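PDB 6IDY: lipase aflb from Neosartorya fumigata, which probably hydrolyses the ester bonds of lipid substrates such as acylglycerols. Local coordinates for residues N111-R116 with N196-S201; Y136-N141 with S209-Y214. One frame throughout, in Å; residues are numbered along the deposited sequence.

Contact 1 of 2, residues N111-R116 with N196-S201; sequences NSIHNR and NIPQAS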
loop_
_atom_site.group_PDB
_atom_site.type_symbol
_atom_site.label_atom_id
_atom_site.label_comp_id
_atom_site.label_asym_id
_atom_site.label_seq_id
_atom_site.Cartn_x
_atom_site.Cartn_y
_atom_site.Cartn_z
ATOM N N ASN A 111 5.074 0.495 -13.807
ATOM C CA ASN A 111 5.750 -0.240 -12.732
ATOM C C ASN A 111 7.279 -0.130 -12.777
ATOM O O ASN A 111 7.957 -0.666 -11.903
ATOM C CB ASN A 111 5.311 -1.708 -12.729
ATOM C CG ASN A 111 3.864 -1.900 -12.386
ATOM O OD1 ASN A 111 3.270 -1.140 -11.624
ATOM N ND2 ASN A 111 3.261 -2.934 -12.929
ATOM N N SER A 112 7.809 0.584 -13.774
ATOM C CA SER A 112 9.240 0.768 -13.977
ATOM C C SER A 112 9.984 1.331 -12.756
ATOM O O SER A 112 9.489 2.231 -12.073
ATOM C CB SER A 112 9.491 1.649 -15.198
ATOM O OG SER A 112 10.865 1.956 -15.356
ATOM N N ILE A 113 11.165 0.762 -12.488
ATOM C CA ILE A 113 12.086 1.205 -11.440
ATOM C C ILE A 113 13.277 1.881 -12.157
ATOM O O ILE A 113 14.280 2.204 -11.526
ATOM C CB ILE A 113 12.499 0.065 -10.445
ATOM C CG1 ILE A 113 13.358 -1.042 -11.110
ATOM C CG2 ILE A 113 11.275 -0.526 -9.733
ATOM C CD1 ILE A 113 14.316 -1.790 -10.153
ATOM N N HIS A 114 13.134 2.111 -13.478
ATOM C CA HIS A 114 14.149 2.714 -14.343
ATOM C C HIS A 114 13.648 3.984 -15.045
ATOM O O HIS A 114 13.925 4.196 -16.222
ATOM C CB HIS A 114 14.684 1.676 -15.352
ATOM C CG HIS A 114 15.271 0.460 -14.704
ATOM N ND1 HIS A 114 16.400 0.541 -13.903
ATOM C CD2 HIS A 114 14.860 -0.827 -14.751
ATOM C CE1 HIS A 114 16.633 -0.693 -13.488
ATOM N NE2 HIS A 114 15.739 -1.551 -13.978
ATOM N N ASN A 115 12.922 4.838 -14.304
ATOM C CA ASN A 115 12.398 6.108 -14.811
ATOM C C ASN A 115 13.532 7.098 -15.016
ATOM O O ASN A 115 14.522 7.057 -14.287
ATOM C CB ASN A 115 11.361 6.678 -13.853
ATOM C CG ASN A 115 10.191 5.756 -13.619
ATOM O OD1 ASN A 115 9.278 5.649 -14.445
ATOM N ND2 ASN A 115 10.197 5.064 -12.493
ATOM N N ARG A 116 13.402 7.970 -16.019
ATOM C CA ARG A 116 14.434 8.958 -16.337
ATOM C C ARG A 116 13.980 10.344 -15.903
ATOM O O ARG A 116 13.237 11.025 -16.613
ATOM C CB ARG A 116 14.836 8.892 -17.826
ATOM C CG ARG A 116 15.315 7.506 -18.290
ATOM C CD ARG A 116 16.782 7.252 -17.978
ATOM N NE ARG A 116 17.145 5.838 -18.119
ATOM C CZ ARG A 116 17.230 4.975 -17.108
ATOM N NH1 ARG A 116 16.979 5.369 -15.863
ATOM N NH2 ARG A 116 17.570 3.712 -17.333
ATOM N N ASN A 196 7.825 3.231 -7.397
ATOM C CA ASN A 196 7.949 1.797 -7.618
ATOM C C ASN A 196 9.182 1.335 -6.844
ATOM O O ASN A 196 10.310 1.534 -7.303
ATOM C CB ASN A 196 8.041 1.465 -9.105
ATOM C CG ASN A 196 6.769 1.757 -9.858
ATOM O OD1 ASN A 196 5.681 1.303 -9.490
ATOM N ND2 ASN A 196 6.883 2.521 -10.936
ATOM N N ILE A 197 8.963 0.804 -5.629
ATOM C CA ILE A 197 10.040 0.315 -4.763
ATOM C C ILE A 197 10.619 -0.979 -5.359
ATOM O O ILE A 197 9.848 -1.907 -5.619
ATOM C CB ILE A 197 9.582 0.160 -3.280
ATOM C CG1 ILE A 197 9.166 1.539 -2.684
ATOM C CG2 ILE A 197 10.667 -0.530 -2.424
ATOM C CD1 ILE A 197 8.426 1.504 -1.316
ATOM N N PRO A 198 11.952 -1.039 -5.640
ATOM C CA PRO A 198 12.537 -2.266 -6.222
ATOM C C PRO A 198 12.283 -3.509 -5.370
ATOM O O PRO A 198 12.243 -3.423 -4.138
ATOM C CB PRO A 198 14.036 -1.939 -6.323
ATOM C CG PRO A 198 14.101 -0.437 -6.327
ATOM C CD PRO A 198 12.987 -0.005 -5.421
ATOM N N GLN A 199 12.063 -4.658 -6.046
ATOM C CA GLN A 199 11.745 -5.965 -5.454
ATOM C C GLN A 199 10.338 -5.928 -4.826
ATOM O O GLN A 199 10.023 -6.715 -3.927
ATOM C CB GLN A 199 12.839 -6.438 -4.454
ATOM C CG GLN A 199 14.176 -6.860 -5.089
ATOM C CD GLN A 199 14.937 -5.751 -5.787
ATOM O OE1 GLN A 199 14.979 -5.681 -7.020
ATOM N NE2 GLN A 199 15.556 -4.864 -5.025
ATOM N N ALA A 200 9.496 -4.985 -5.312
ATOM C CA ALA A 200 8.107 -4.763 -4.903
ATOM C C ALA A 200 7.918 -4.759 -3.380
ATOM O O ALA A 200 7.091 -5.506 -2.852
ATOM C CB ALA A 200 7.190 -5.792 -5.574
ATOM N N SER A 201 8.732 -3.943 -2.668
ATOM C CA SER A 201 8.678 -3.782 -1.204
ATOM C C SER A 201 8.892 -5.087 -0.398
ATOM O O SER A 201 8.501 -5.146 0.767
ATOM C CB SER A 201 7.369 -3.104 -0.784
ATOM O OG SER A 201 7.130 -1.921 -1.529
#
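Asn196 ND2 is the best-held polar atom here, gripped by two backbone carbonyls: Leu110 O, just ahead of the 111-116 loop, and Ser112 O. The bond from Asn196 ND2 to Ser112 O is 2.9 Å long but bent, with 139° at the hydrogen, and the donor lies above the carbonyl plane. The other end of the amide is held too, since Asn196 OD1 accepts from Gly174 N, so the orientation of this buried group is fixed from both ends. With CG anti to its own carbonyl carbon (chi1 -67°), the amide lies across the backbone of Asn111 and stands almost perpendicular to the Asn111 side-chain amide, their planes 86° apart. Asn111 ND2 is itself hydrogen-bonded to Tyr105 O and Thr175 OG1. Ser112 O takes a second, weak bond from Asn115 ND2 at 3.0 Å. On the same loop, Ser112 OG accepts from His114 N at 2.9 Å, an ST turn that curls the chain.

Ile113 CG2 lies against Asn196, 3.8 Å from Asn196 CB and close to its carbonyl oxygen. Ile113 CD1 makes the apolar contact, 3.8 Å from Pro198 CB, so one branch meets Asn196 and the other Pro198. The contact pins a long irregular connection, following helix 96-103, against the exit of strand 190-195. Asn115 bonds to Ala145 at the end of helix 140-145 and to His148 in strand 147-148, and helix 205-223 lies beside the contact.

Contact 2 of 2, residues Y136-N141 with S209-Y214; sequences YSVAEN and SEYVAY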
loop_
_atom_site.group_PDB
_atom_site.type_symbol
_atom_site.label_atom_id
_atom_site.label_comp_id
_atom_site.label_asym_id
_atom_site.label_seq_id
_atom_site.Cartn_x
_atom_site.Cartn_y
_atom_site.Cartn_z
ATOM N N TYR A 136 22.133 7.526 3.418
ATOM C CA TYR A 136 21.514 6.657 2.435
ATOM C C TYR A 136 22.478 5.520 2.144
ATOM O O TYR A 136 23.689 5.749 2.021
ATOM C CB TYR A 136 21.210 7.413 1.134
ATOM C CG TYR A 136 20.006 8.330 1.178
ATOM C CD1 TYR A 136 18.711 7.816 1.166
ATOM C CD2 TYR A 136 20.158 9.713 1.116
ATOM C CE1 TYR A 136 17.598 8.656 1.138
ATOM C CE2 TYR A 136 19.053 10.563 1.077
ATOM C CZ TYR A 136 17.774 10.030 1.102
ATOM O OH TYR A 136 16.688 10.869 1.082
ATOM N N SER A 137 21.953 4.298 2.034
ATOM C CA SER A 137 22.780 3.141 1.685
ATOM C C SER A 137 22.623 2.883 0.187
ATOM O O SER A 137 23.494 2.263 -0.424
ATOM C CB SER A 137 22.386 1.913 2.504
ATOM O OG SER A 137 21.085 1.451 2.174
ATOM N N VAL A 138 21.517 3.390 -0.399
ATOM C CA VAL A 138 21.164 3.255 -1.820
ATOM C C VAL A 138 21.724 4.455 -2.600
ATOM O O VAL A 138 21.664 5.585 -2.108
ATOM C CB VAL A 138 19.620 3.112 -2.016
ATOM C CG1 VAL A 138 19.256 2.898 -3.482
ATOM C CG2 VAL A 138 19.054 1.983 -1.168
ATOM N N ALA A 139 22.239 4.212 -3.821
ATOM C CA ALA A 139 22.767 5.264 -4.698
ATOM C C ALA A 139 21.624 6.195 -5.149
ATOM O O ALA A 139 20.479 5.745 -5.280
ATOM C CB ALA A 139 23.445 4.637 -5.912
ATOM N N GLU A 140 21.939 7.489 -5.367
ATOM C CA GLU A 140 20.966 8.506 -5.781
ATOM C C GLU A 140 20.235 8.144 -7.086
ATOM O O GLU A 140 19.016 8.314 -7.162
ATOM C CB GLU A 140 21.619 9.896 -5.872
ATOM C CG GLU A 140 20.649 11.020 -6.210
ATOM C CD GLU A 140 21.186 12.439 -6.165
ATOM O OE1 GLU A 140 22.413 12.629 -6.338
ATOM O OE2 GLU A 140 20.372 13.367 -5.956
ATOM N N ASN A 141 20.971 7.630 -8.088
ATOM C CA ASN A 141 20.402 7.250 -9.381
ATOM C C ASN A 141 19.324 6.171 -9.245
ATOM O O ASN A 141 18.295 6.277 -9.901
ATOM C CB ASN A 141 21.495 6.868 -10.402
ATOM C CG ASN A 141 22.237 5.566 -10.161
ATOM O OD1 ASN A 141 22.292 5.022 -9.052
ATOM N ND2 ASN A 141 22.837 5.039 -11.218
ATOM N N SER A 209 12.255 2.282 2.874
ATOM C CA SER A 209 12.025 3.608 3.447
ATOM C C SER A 209 12.889 4.706 2.822
ATOM O O SER A 209 12.444 5.850 2.755
ATOM C CB SER A 209 12.248 3.570 4.952
ATOM O OG SER A 209 11.389 2.605 5.534
ATOM N N GLU A 210 14.118 4.367 2.381
ATOM C CA GLU A 210 15.057 5.300 1.747
ATOM C C GLU A 210 14.458 5.876 0.473
ATOM O O GLU A 210 14.654 7.057 0.181
ATOM C CB GLU A 210 16.383 4.606 1.421
ATOM C CG GLU A 210 17.199 4.267 2.654
ATOM C CD GLU A 210 18.639 3.909 2.367
ATOM O OE1 GLU A 210 19.196 4.399 1.359
ATOM O OE2 GLU A 210 19.223 3.145 3.164
ATOM N N TYR A 211 13.714 5.037 -0.276
ATOM C CA TYR A 211 13.040 5.443 -1.501
ATOM C C TYR A 211 11.955 6.470 -1.211
ATOM O O TYR A 211 11.790 7.389 -1.998
ATOM C CB TYR A 211 12.488 4.224 -2.255
ATOM C CG TYR A 211 13.583 3.338 -2.805
ATOM C CD1 TYR A 211 14.118 3.560 -4.070
ATOM C CD2 TYR A 211 14.116 2.300 -2.044
ATOM C CE1 TYR A 211 15.146 2.764 -4.573
ATOM C CE2 TYR A 211 15.149 1.501 -2.532
ATOM C CZ TYR A 211 15.653 1.731 -3.802
ATOM O OH TYR A 211 16.639 0.926 -4.306
ATOM N N VAL A 212 11.250 6.332 -0.067
ATOM C CA VAL A 212 10.213 7.268 0.374
ATOM C C VAL A 212 10.871 8.588 0.797
ATOM O O VAL A 212 10.431 9.644 0.346
ATOM C CB VAL A 212 9.285 6.700 1.485
ATOM C CG1 VAL A 212 8.252 7.739 1.925
ATOM C CG2 VAL A 212 8.590 5.431 1.023
ATOM N N ALA A 213 11.916 8.522 1.653
ATOM C CA ALA A 213 12.655 9.704 2.131
ATOM C C ALA A 213 13.214 10.492 0.954
ATOM O O ALA A 213 13.021 11.708 0.896
ATOM C CB ALA A 213 13.784 9.288 3.065
ATOM N N TYR A 214 13.850 9.798 -0.020
ATOM C CA TYR A 214 14.368 10.491 -1.193
ATOM C C TYR A 214 13.249 11.071 -2.047
ATOM O O TYR A 214 13.371 12.222 -2.459
ATOM C CB TYR A 214 15.337 9.631 -2.025
ATOM C CG TYR A 214 16.000 10.422 -3.131
ATOM C CD1 TYR A 214 17.126 11.200 -2.881
ATOM C CD2 TYR A 214 15.482 10.418 -4.424
ATOM C CE1 TYR A 214 17.729 11.945 -3.894
ATOM C CE2 TYR A 214 16.068 11.167 -5.440
ATOM C CZ TYR A 214 17.194 11.927 -5.173
ATOM O OH TYR A 214 17.771 12.668 -6.177
#
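Tyr136 is the main bump: its ring points obliquely in at helix 205-223, hydroxyl end first, between Glu210, Ala213 and Tyr214. With CG anti to its carbonyl carbon (chi1 -76°), the ring slides past the Glu210 side chain in the opposite direction, presenting an edge to Glu210 CB. CE1 of Tyr136 comes within 3.5 Å of Glu210 O, and the ring's far end settles near Tyr214, with Tyr136 CZ 4.0 Å from Tyr214 CB. Trp246 and Tyr126 also pack against this ring. Val138 makes a second, smaller bump. Val138 CG1, anti to the backbone N, touches the tip of Tyr211, 3.4 Å from Tyr211 OH, while CG2 rests beside the Glu210 carboxylate. In this way the loop leading into helix 140-145, with Ala139 at its N-cap position, is packed on helix 205-223.

Between these two bumps the extended Glu210 side chain reaches into the turn at 136-138. Glu210 OE1 accepts from Ser137 N at 2.8 Å and from Val138 N at 3.1 Å, both on the syn lone pair. Glu210 OE2 accepts from Ser137 OG at 2.7 Å, from above the carboxylate plane, together with a longer bond from Ser137 N. Farther along, Glu140 stretches out to receive the Tyr214 hydroxyl on the anti lone pair of OE2, 2.7 Å from Tyr214 OH, with carboxylate and ring planes nearly perpendicular. A long, weak ion pair links Glu140 to Arg144.

Four bonds from two amides and a hydroxyl thus hold the buried Glu210 carboxylate, consistent with an ionised group stabilised by neutral donors.

Overall arrangement
From the N terminus, the chain leaves helix 96-103, runs through 111-116 and then 136-141, enters helix 140-145 and the first strands of the sheet, and returns with strand 190-195. Contact 1 closes the first loop at 196-201, just past that strand; contact 2 closes the second at 209-214, within the helix that follows. Their segments alternate along the chain, so the two closures cross. In space their centres are 12 Å apart, and they meet where Pro198 and Ile197 pack on Tyr211. Together they bind the irregular lead-in chain to the strand 190-195 and helix 205-223 unit at one side of the alpha/beta core.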